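Local coordinates for protein response regulator ChrA (Corynebacterium diphtheriae, PDB 4YN8) that probably binds DNA to regulate transcription, serving as the response regulator of a haem-sensing two-component system, at residues K103-P106 / E107-H111; I63-T66 / R67-N71; I148-L151 / Q152-Q156; I79-T82 / Y83-A87. The protein carries 1 engineered substitution. One frame throughout, in Å; residues are numbered along the deposited sequence.

Four short-range contacts sample two domains of one chain. In sequence order come contact 2 on helix 62-72, contact 4 where strand 77-81 runs into its loop, contact 1 where the loop after strand 99-102 starts helix 107-119, and contact 3 on helix 145-155. The first three share the CheY-like receiver domain. Contacts 1 and 4 touch, with centres about 14 Å apart, and meet one sulfate ion beside the Asp-54 site; the centres of contacts 2 and 4 are about 18 Å apart. Contact 3, its centre about 55 Å from that of contact 1, lies in the LuxR-type domain, so signal reception and probable DNA binding are well separated in this model.

Contact 1 of 4, residues K103-P106 / E107-H111; sequences KDAP and ESALH. With SO4 (sulfate ion), chain E; SO4 (sulfate ion), chain B.
Pro-106 and Ala-109 meet where the chain turns into helix 107-119. Pro-106, the N-cap, presents its O to the first turn: Leu-110 N donates to it at 3.1 Å, while the bond from Ala-109 N is weak, bent to 122°. Ala-109 CB tucks beneath this junction, 4.0 Å from Pro-106 CD and 4.1 Å from Ala-105 CB. At the same helix start a sulfate ion is gripped by two backbone N-H groups, Glu-107 N reaching its O1 at 2.9 Å and Ser-108 N its O3 at 3.0 Å, an anion site that the helix dipole would probably favour. The preceding loop follows strand 99-102 of the CheY-like receiver fold, and here Lys-103 sets out in the other direction. From CB, which points away from the helix, its chain runs extended: CG packs 3.7 Å from Leu-80 CB, CD passes the methyl of Thr-82, CE comes near O1 of a second sulfate, and NZ donates to that same O1 at 2.9 Å. NZ is also hydrogen-bonded to Asp-54, a ligand of a bound magnesium ion, with a long and weak ion pair to Asp-12. Lys-103 probably corresponds to the conserved lysine of receiver domains, beside the likely phospho-accepting Asp-54. Leu-110, meanwhile, packs inward against Ile-24 and Leu-25 of helix 15-26.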
loop_
_atom_site.group_PDB
_atom_site.type_symbol
_atom_site.label_atom_id
_atom_site.label_comp_id
_atom_site.label_asym_id
_atom_site.label_seq_id
_atom_site.Cartn_x
_atom_site.Cartn_y
_atom_site.Cartn_z
ATOM N N LYS A 103 -3.726 4.810 -13.401
ATOM C CA LYS A 103 -3.665 6.091 -14.157
ATOM C C LYS A 103 -3.496 5.946 -15.645
ATOM O O LYS A 103 -3.920 6.836 -16.377
ATOM C CB LYS A 103 -2.546 6.984 -13.662
ATOM C CG LYS A 103 -2.736 7.490 -12.260
ATOM C CD LYS A 103 -1.585 8.363 -11.765
ATOM C CE LYS A 103 -1.844 8.781 -10.336
ATOM N NZ LYS A 103 -0.586 9.159 -9.731
ATOM N N ASP A 104 -2.941 4.828 -16.078
ATOM C CA ASP A 104 -2.822 4.543 -17.515
ATOM C C ASP A 104 -3.835 3.532 -18.059
ATOM O O ASP A 104 -3.648 2.948 -19.116
ATOM C CB ASP A 104 -1.395 4.119 -17.802
ATOM C CG ASP A 104 -1.008 2.814 -17.105
ATOM O OD1 ASP A 104 -1.829 2.183 -16.372
ATOM O OD2 ASP A 104 0.166 2.395 -17.325
ATOM N N ALA A 105 -4.958 3.360 -17.380
ATOM C CA ALA A 105 -6.074 2.639 -17.902
ATOM C C ALA A 105 -6.556 3.292 -19.209
ATOM O O ALA A 105 -6.296 4.447 -19.467
ATOM C CB ALA A 105 -7.233 2.603 -16.919
ATOM N N PRO A 106 -7.265 2.547 -20.012
ATOM C CA PRO A 106 -7.927 3.147 -21.191
ATOM C C PRO A 106 -8.769 4.372 -20.800
ATOM O O PRO A 106 -9.435 4.364 -19.734
ATOM C CB PRO A 106 -8.824 2.013 -21.676
ATOM C CG PRO A 106 -8.149 0.761 -21.197
ATOM C CD PRO A 106 -7.640 1.128 -19.845
ATOM N N GLU A 107 -8.777 5.401 -21.626
ATOM C CA GLU A 107 -9.567 6.617 -21.269
ATOM C C GLU A 107 -11.020 6.310 -20.998
ATOM O O GLU A 107 -11.627 6.888 -20.090
ATOM C CB GLU A 107 -9.427 7.708 -22.327
ATOM C CG GLU A 107 -7.949 8.111 -22.481
ATOM C CD GLU A 107 -7.716 9.301 -23.373
ATOM O OE1 GLU A 107 -8.695 9.861 -23.854
ATOM O OE2 GLU A 107 -6.534 9.652 -23.607
ATOM N N SER A 108 -11.598 5.378 -21.758
ATOM C CA SER A 108 -12.980 4.996 -21.567
ATOM C C SER A 108 -13.214 4.406 -20.162
ATOM O O SER A 108 -14.307 4.516 -19.579
ATOM C CB SER A 108 -13.409 3.977 -22.640
ATOM O OG SER A 108 -12.599 2.800 -22.563
ATOM N N ALA A 109 -12.224 3.701 -19.689
ATOM C CA ALA A 109 -12.263 3.111 -18.327
ATOM C C ALA A 109 -12.198 4.180 -17.249
ATOM O O ALA A 109 -12.885 4.060 -16.219
ATOM C CB ALA A 109 -11.156 2.085 -18.125
ATOM N N LEU A 110 -11.439 5.228 -17.479
ATOM C CA LEU A 110 -11.427 6.353 -16.543
ATOM C C LEU A 110 -12.806 7.037 -16.543
ATOM O O LEU A 110 -13.343 7.309 -15.499
ATOM C CB LEU A 110 -10.345 7.365 -16.882
ATOM C CG LEU A 110 -10.321 8.595 -15.997
ATOM C CD1 LEU A 110 -10.195 8.210 -14.519
ATOM C CD2 LEU A 110 -9.140 9.436 -16.411
ATOM N N HIS A 111 -13.383 7.269 -17.728
ATOM C CA HIS A 111 -14.727 7.820 -17.813
ATOM C C HIS A 111 -15.719 6.968 -17.065
ATOM O O HIS A 111 -16.500 7.450 -16.244
ATOM C CB HIS A 111 -15.155 7.955 -19.299
ATOM C CG HIS A 111 -16.614 8.190 -19.464
ATOM N ND1 HIS A 111 -17.533 7.150 -19.486
ATOM C CD2 HIS A 111 -17.334 9.332 -19.560
ATOM C CE1 HIS A 111 -18.754 7.653 -19.559
ATOM N NE2 HIS A 111 -18.654 8.969 -19.639
HETATM S S SO4 E . -9.175 4.454 -25.093
HETATM O O1 SO4 E . -7.913 4.802 -24.290
HETATM O O2 SO4 E . -9.031 5.156 -26.418
HETATM O O3 SO4 E . -10.495 4.875 -24.506
HETATM O O4 SO4 E . -9.457 3.007 -25.356
HETATM S S SO4 B . 0.444 7.159 -6.707
HETATM O O1 SO4 B . 0.637 7.052 -8.164
HETATM O O2 SO4 B . 1.444 6.329 -6.033
HETATM O O3 SO4 B . 0.560 8.511 -6.105
HETATM O O4 SO4 B . -0.951 6.654 -6.326
#

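Contact 2 of 4, residues I63-T66 / R67-N71; sequences ITLT and RALAN
Leu-65 and Leu-69, one turn apart, cross obliquely on the sheet-facing flank of helix 62-72. Leu-65 throws its CG anti to the backbone N (chi1 173°), which carries the isobutyl end along the helix until CD1 lies 3.9 Å from Leu-69 CD1. Leu-69 answers with the other choice, its CG beside its own N, and this lays CG over the backbone of the preceding turn, 3.3 Å from Leu-65 O. The two side chains so form one apolar patch, which rests on Val-51 of strand 50-53. Thr-66 also faces inward, toward Val-77 and Ile-79; its hydroxyl is hydrogen-bonded to the carbonyl of Gly-62, so a buried polar atom is satisfied within the helix. On the solvent side Arg-67 folds back at chi2 and chi3 rather than stretching out, and its CG passes 3.5 Å from Ile-63 O. Ala-68 CB approaches Thr-64 O at 3.4 Å. Beneath all this run regular bonds, from Arg-67 N to Ile-63 O through Ala-70 N to Thr-66 O. Such a helix, with its leucines laid on the sheet, is the connection of a beta-alpha-beta unit, here linking parallel strands 50-53 and 77-81 of the receiver domain.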
loop_
_atom_site.group_PDB
_atom_site.type_symbol
_atom_site.label_atom_id
_atom_site.label_comp_id
_atom_site.label_asym_id
_atom_site.label_seq_id
_atom_site.Cartn_x
_atom_site.Cartn_y
_atom_site.Cartn_z
ATOM N N ILE A 63 -4.838 8.466 1.069
ATOM C CA ILE A 63 -5.403 7.512 2.048
ATOM C C ILE A 63 -6.135 8.271 3.188
ATOM O O ILE A 63 -7.310 8.014 3.504
ATOM C CB ILE A 63 -4.286 6.643 2.612
ATOM C CG1 ILE A 63 -3.650 5.842 1.491
ATOM C CG2 ILE A 63 -4.788 5.710 3.718
ATOM C CD1 ILE A 63 -2.254 5.369 1.839
ATOM N N THR A 64 -5.454 9.288 3.752
ATOM C CA THR A 64 -6.024 10.079 4.813
ATOM C C THR A 64 -7.228 10.851 4.280
ATOM O O THR A 64 -8.271 10.963 4.969
ATOM C CB THR A 64 -4.979 11.057 5.370
ATOM O OG1 THR A 64 -3.891 10.264 5.833
ATOM C CG2 THR A 64 -5.566 11.904 6.483
ATOM N N LEU A 65 -7.107 11.398 3.078
ATOM C CA LEU A 65 -8.222 12.115 2.465
ATOM C C LEU A 65 -9.477 11.243 2.273
ATOM O O LEU A 65 -10.630 11.661 2.529
ATOM C CB LEU A 65 -7.808 12.702 1.095
ATOM C CG LEU A 65 -8.936 13.321 0.296
ATOM C CD1 LEU A 65 -9.422 14.543 1.080
ATOM C CD2 LEU A 65 -8.443 13.650 -1.125
ATOM N N THR A 66 -9.251 10.017 1.782
ATOM C CA THR A 66 -10.347 9.049 1.624
ATOM C C THR A 66 -11.093 8.820 2.937
ATOM O O THR A 66 -12.323 8.857 2.954
ATOM C CB THR A 66 -9.856 7.738 0.968
ATOM O OG1 THR A 66 -9.327 8.113 -0.330
ATOM C CG2 THR A 66 -10.979 6.730 0.804
ATOM N N ARG A 67 -10.358 8.583 4.006
ATOM C CA ARG A 67 -10.967 8.339 5.311
ATOM C C ARG A 67 -11.685 9.583 5.830
ATOM O O ARG A 67 -12.793 9.495 6.404
ATOM C CB ARG A 67 -9.913 7.858 6.303
ATOM C CG ARG A 67 -9.336 6.483 5.935
ATOM C CD ARG A 67 -10.361 5.356 6.186
ATOM N NE ARG A 67 -11.110 5.662 7.433
ATOM C CZ ARG A 67 -12.430 5.843 7.512
ATOM N NH1 ARG A 67 -13.172 5.621 6.456
ATOM N NH2 ARG A 67 -13.010 6.185 8.688
ATOM N N ALA A 68 -11.091 10.733 5.589
ATOM C CA ALA A 68 -11.653 12.002 6.071
ATOM C C ALA A 68 -12.961 12.280 5.396
ATOM O O ALA A 68 -13.967 12.693 6.053
ATOM C CB ALA A 68 -10.675 13.158 5.902
ATOM N N LEU A 69 -12.998 12.068 4.074
ATOM C CA LEU A 69 -14.250 12.271 3.343
ATOM C C LEU A 69 -15.332 11.267 3.748
ATOM O O LEU A 69 -16.532 11.621 3.811
ATOM C CB LEU A 69 -14.056 12.294 1.824
ATOM C CG LEU A 69 -13.143 13.454 1.356
ATOM C CD1 LEU A 69 -12.909 13.401 -0.154
ATOM C CD2 LEU A 69 -13.630 14.828 1.732
ATOM N N ALA A 70 -14.902 10.037 4.028
ATOM C CA ALA A 70 -15.843 9.011 4.490
ATOM C C ALA A 70 -16.464 9.495 5.848
ATOM O O ALA A 70 -17.705 9.412 6.057
ATOM C CB ALA A 70 -15.128 7.684 4.672
ATOM N N ASN A 71 -15.616 10.014 6.718
ATOM C CA ASN A 71 -16.053 10.447 8.070
ATOM C C ASN A 71 -17.043 11.597 7.932
ATOM O O ASN A 71 -17.957 11.775 8.752
ATOM C CB ASN A 71 -14.848 10.901 8.930
ATOM C CG ASN A 71 -14.021 9.779 9.456
ATOM O OD1 ASN A 71 -14.476 8.608 9.560
ATOM N ND2 ASN A 71 -12.813 10.111 9.876
#

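Contact 3 of 4, residues I148-L151 / Q152-Q156; sequences IEIL and QNLEQ
In the LuxR-type helical domain, Ile-148 and Gln-152 meet across one turn of helix 145-155, which packs against helices 160-167 and 171-185; in this family those two form the helix-turn-helix, so this helix lies against the helix-turn-helix pair. The methyl CG2 of Ile-148 sits squarely over one face of the Gln-152 amide, 3.8 Å from CD and almost equally far from OE1 and NE2. Gln-152 comes there because its CG stands beside its own backbone N (chi1 -72°), bringing that carbon to 3.3 Å from Ile-148 O before the chain runs on extended. Its NE2 is held by the C-terminal carboxylate of Ile-203, so the amide is fixed at its tip as well as covered on a face. On the buried side Leu-151 CD2 and Leu-154 CD1 approach to 4.2 Å, their side chains meeting at a slant, and Ile-150 CG2 lies more loosely, 4.5 Å from Leu-154 CG. These leucines reach Ile-181 and Leu-178 of helix 171-185. Charged ends find partners outside the turn: Glu-149 makes a salt bridge with Arg-146, and Glu-155 one with Arg-198 of helix 190-199. Four backbone bonds, from Gln-152 N to Ile-148 O through Glu-155 N to Leu-151 O, keep the turns regular. Just beyond, the side chain of Gln-156 folds back, its NE2 donating to Gln-152 O at 3.0 Å from well above the carbonyl plane, 56° out of it.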
loop_
_atom_site.group_PDB
_atom_site.type_symbol
_atom_site.label_atom_id
_atom_site.label_comp_id
_atom_site.label_asym_id
_atom_site.label_seq_id
_atom_site.Cartn_x
_atom_site.Cartn_y
_atom_site.Cartn_z
ATOM N N ILE A 148 20.418 -21.797 10.471
ATOM C CA ILE A 148 20.140 -23.156 10.962
ATOM C C ILE A 148 21.173 -23.568 12.001
ATOM O O ILE A 148 20.838 -24.101 13.061
ATOM C CB ILE A 148 20.145 -24.176 9.807
ATOM C CG1 ILE A 148 19.000 -23.916 8.809
ATOM C CG2 ILE A 148 20.156 -25.606 10.353
ATOM C CD1 ILE A 148 17.627 -23.870 9.448
ATOM N N GLU A 149 22.439 -23.235 11.731
ATOM C CA GLU A 149 23.516 -23.512 12.662
ATOM C C GLU A 149 23.318 -22.810 13.943
ATOM O O GLU A 149 23.501 -23.394 15.028
ATOM C CB GLU A 149 24.855 -23.034 12.059
ATOM C CG GLU A 149 26.075 -23.398 12.861
ATOM C CD GLU A 149 27.366 -22.900 12.181
ATOM O OE1 GLU A 149 27.336 -21.832 11.501
ATOM O OE2 GLU A 149 28.408 -23.549 12.357
ATOM N N ILE A 150 22.912 -21.541 13.896
ATOM C CA ILE A 150 22.641 -20.846 15.132
ATOM C C ILE A 150 21.507 -21.506 15.911
ATOM O O ILE A 150 21.602 -21.638 17.145
ATOM C CB ILE A 150 22.339 -19.353 14.854
ATOM C CG1 ILE A 150 23.669 -18.629 14.528
ATOM C CG2 ILE A 150 21.689 -18.673 16.018
ATOM C CD1 ILE A 150 23.456 -17.252 13.981
ATOM N N LEU A 151 20.421 -21.828 15.218
ATOM C CA LEU A 151 19.283 -22.515 15.927
ATOM C C LEU A 151 19.703 -23.830 16.577
ATOM O O LEU A 151 19.310 -24.113 17.745
ATOM C CB LEU A 151 18.122 -22.715 14.977
ATOM C CG LEU A 151 17.355 -21.449 14.668
ATOM C CD1 LEU A 151 16.577 -21.694 13.373
ATOM C CD2 LEU A 151 16.423 -21.060 15.810
ATOM N N GLN A 152 20.492 -24.622 15.871
ATOM C CA GLN A 152 20.960 -25.938 16.390
ATOM C C GLN A 152 21.782 -25.719 17.653
ATOM O O GLN A 152 21.705 -26.502 18.624
ATOM C CB GLN A 152 21.755 -26.669 15.346
ATOM C CG GLN A 152 20.863 -27.177 14.233
ATOM C CD GLN A 152 21.580 -27.755 13.080
ATOM O OE1 GLN A 152 22.706 -27.347 12.737
ATOM N NE2 GLN A 152 21.009 -28.788 12.521
ATOM N N ASN A 153 22.583 -24.654 17.672
ATOM C CA ASN A 153 23.318 -24.339 18.912
ATOM C C ASN A 153 22.489 -23.690 20.007
ATOM O O ASN A 153 22.733 -23.953 21.213
ATOM C CB ASN A 153 24.586 -23.516 18.569
ATOM C CG ASN A 153 25.633 -24.345 17.859
ATOM O OD1 ASN A 153 25.711 -24.419 16.625
ATOM N ND2 ASN A 153 26.401 -25.025 18.625
ATOM N N LEU A 154 21.494 -22.889 19.642
ATOM C CA LEU A 154 20.561 -22.353 20.624
ATOM C C LEU A 154 19.832 -23.517 21.328
ATOM O O LEU A 154 19.531 -23.422 22.528
ATOM C CB LEU A 154 19.462 -21.478 20.013
ATOM C CG LEU A 154 19.598 -19.994 19.751
ATOM C CD1 LEU A 154 18.260 -19.481 19.204
ATOM C CD2 LEU A 154 20.022 -19.231 21.014
ATOM N N GLU A 155 19.531 -24.561 20.560
ATOM C CA GLU A 155 18.823 -25.757 21.110
ATOM C C GLU A 155 19.665 -26.432 22.200
ATOM O O GLU A 155 19.119 -27.036 23.126
ATOM C CB GLU A 155 18.563 -26.767 19.998
ATOM C CG GLU A 155 17.589 -27.870 20.408
ATOM C CD GLU A 155 17.377 -28.965 19.370
ATOM O OE1 GLU A 155 18.276 -29.177 18.508
ATOM O OE2 GLU A 155 16.337 -29.701 19.488
ATOM N N GLN A 156 20.991 -26.379 22.073
ATOM C CA GLN A 156 21.895 -26.932 23.068
ATOM C C GLN A 156 22.104 -26.036 24.290
ATOM O O GLN A 156 22.862 -26.388 25.161
ATOM C CB GLN A 156 23.226 -27.273 22.427
ATOM C CG GLN A 156 23.115 -28.343 21.370
ATOM C CD GLN A 156 24.339 -28.381 20.494
ATOM O OE1 GLN A 156 25.435 -28.583 20.984
ATOM N NE2 GLN A 156 24.168 -28.149 19.209
#

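Contact 4 of 4, residues I79-T82 / Y83-A87; sequences ILTT and YDTEA. With SO4 (sulfate ion), chain B.
Thr-82 and Thr-85 close a type I beta turn as the chain leaves strand 77-81. Thr-82 O accepts from Thr-85 N at 3.1 Å. The Thr-82 hydroxyl lies 3.2 Å from Asp-84 OD1, a possible hydrogen bond. Thr-85 OG1 has a firmer role: it accepts from Ala-87 N at 3.0 Å, nearly straight at 162°, and so makes an ST turn. With that oxygen anti to the backbone N (chi1 -174°), the methyl CG2 is left to turn back toward Thr-81 OG1, 3.5 Å away. In the parallel sheet of the receiver fold this is the carboxyl edge of the central strands, where the active site lies, and a sulfate ion occupies it. Thr-81 OG1 donates to sulfate O4 at 2.7 Å. Thr-85 OG1 is modelled only 2.4 Å from sulfate O2, so short that its exact geometry is doubtful. Lys-103 and the backbone N-H groups of Ile-55 and Gln-56 also donate to the sulfate, a setting consistent with a phosphoryl-binding pocket next to Asp-54. Ala-87 CB covers sulfate O2 at 3.5 Å, while Ala-87 O receives a bond from Arg-135.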
loop_
_atom_site.group_PDB
_atom_site.type_symbol
_atom_site.label_atom_id
_atom_site.label_comp_id
_atom_site.label_asym_id
_atom_site.label_seq_id
_atom_site.Cartn_x
_atom_site.Cartn_y
_atom_site.Cartn_z
ATOM N N ILE A 79 -9.690 6.554 -6.366
ATOM C CA ILE A 79 -8.249 6.587 -6.184
ATOM C C ILE A 79 -7.575 6.065 -7.437
ATOM O O ILE A 79 -7.942 4.991 -7.956
ATOM C CB ILE A 79 -7.811 5.720 -4.982
ATOM C CG1 ILE A 79 -8.263 6.381 -3.703
ATOM C CG2 ILE A 79 -6.313 5.480 -4.977
ATOM C CD1 ILE A 79 -8.004 5.528 -2.446
ATOM N N LEU A 80 -6.616 6.854 -7.900
ATOM C CA LEU A 80 -5.762 6.507 -9.055
ATOM C C LEU A 80 -4.366 6.202 -8.606
ATOM O O LEU A 80 -3.776 6.898 -7.768
ATOM C CB LEU A 80 -5.728 7.598 -10.074
ATOM C CG LEU A 80 -7.058 8.082 -10.655
ATOM C CD1 LEU A 80 -6.878 9.190 -11.691
ATOM C CD2 LEU A 80 -7.906 6.983 -11.223
ATOM N N THR A 81 -3.800 5.147 -9.170
ATOM C CA THR A 81 -2.418 4.849 -8.848
ATOM C C THR A 81 -1.734 4.230 -10.050
ATOM O O THR A 81 -2.272 4.261 -11.147
ATOM C CB THR A 81 -2.351 4.020 -7.570
ATOM O OG1 THR A 81 -1.023 4.028 -7.009
ATOM C CG2 THR A 81 -2.873 2.610 -7.767
ATOM N N THR A 82 -0.500 3.760 -9.850
ATOM C CA THR A 82 0.240 3.047 -10.903
ATOM C C THR A 82 0.554 1.611 -10.423
ATOM O O THR A 82 0.666 1.319 -9.239
ATOM C CB THR A 82 1.545 3.770 -11.301
ATOM O OG1 THR A 82 2.465 3.818 -10.218
ATOM C CG2 THR A 82 1.266 5.212 -11.699
ATOM N N TYR A 83 0.703 0.737 -11.370
ATOM C CA TYR A 83 0.859 -0.689 -11.030
ATOM C C TYR A 83 2.124 -0.956 -10.231
ATOM O O TYR A 83 2.174 -1.922 -9.462
ATOM C CB TYR A 83 0.791 -1.533 -12.300
ATOM C CG TYR A 83 2.054 -1.540 -13.122
ATOM C CD1 TYR A 83 2.291 -0.561 -14.085
ATOM C CD2 TYR A 83 3.035 -2.517 -12.908
ATOM C CE1 TYR A 83 3.450 -0.567 -14.832
ATOM C CE2 TYR A 83 4.201 -2.523 -13.674
ATOM C CZ TYR A 83 4.410 -1.534 -14.615
ATOM O OH TYR A 83 5.575 -1.552 -15.397
ATOM N N ASP A 84 3.117 -0.094 -10.407
ATOM C CA ASP A 84 4.410 -0.217 -9.761
ATOM C C ASP A 84 4.649 0.858 -8.750
ATOM O O ASP A 84 5.792 1.222 -8.416
ATOM C CB ASP A 84 5.556 -0.227 -10.785
ATOM C CG ASP A 84 5.629 1.052 -11.632
ATOM O OD1 ASP A 84 4.658 1.906 -11.633
ATOM O OD2 ASP A 84 6.663 1.150 -12.328
ATOM N N THR A 85 3.557 1.383 -8.156
ATOM C CA THR A 85 3.704 2.484 -7.270
ATOM C C THR A 85 4.542 2.127 -6.040
ATOM O O THR A 85 4.521 0.981 -5.554
ATOM C CB THR A 85 2.319 3.014 -6.746
ATOM O OG1 THR A 85 2.539 4.213 -5.965
ATOM C CG2 THR A 85 1.559 1.910 -6.020
ATOM N N GLU A 86 5.278 3.089 -5.560
ATOM C CA GLU A 86 5.965 2.930 -4.299
ATOM C C GLU A 86 5.095 3.312 -3.095
ATOM O O GLU A 86 5.488 3.049 -1.961
ATOM C CB GLU A 86 7.233 3.738 -4.277
ATOM C CG GLU A 86 8.277 3.050 -5.150
ATOM C CD GLU A 86 9.613 3.761 -5.176
ATOM O OE1 GLU A 86 9.718 4.953 -4.801
ATOM O OE2 GLU A 86 10.568 3.106 -5.609
ATOM N N ALA A 87 3.910 3.851 -3.337
ATOM C CA ALA A 87 2.980 4.187 -2.266
ATOM C C ALA A 87 2.440 2.952 -1.538
ATOM O O ALA A 87 2.580 1.830 -2.017
ATOM C CB ALA A 87 1.818 4.948 -2.818
HETATM S S SO4 B . 0.444 7.159 -6.707
HETATM O O1 SO4 B . 0.637 7.052 -8.164
HETATM O O2 SO4 B . 1.444 6.329 -6.033
HETATM O O3 SO4 B . 0.560 8.511 -6.105
HETATM O O4 SO4 B . -0.951 6.654 -6.326
#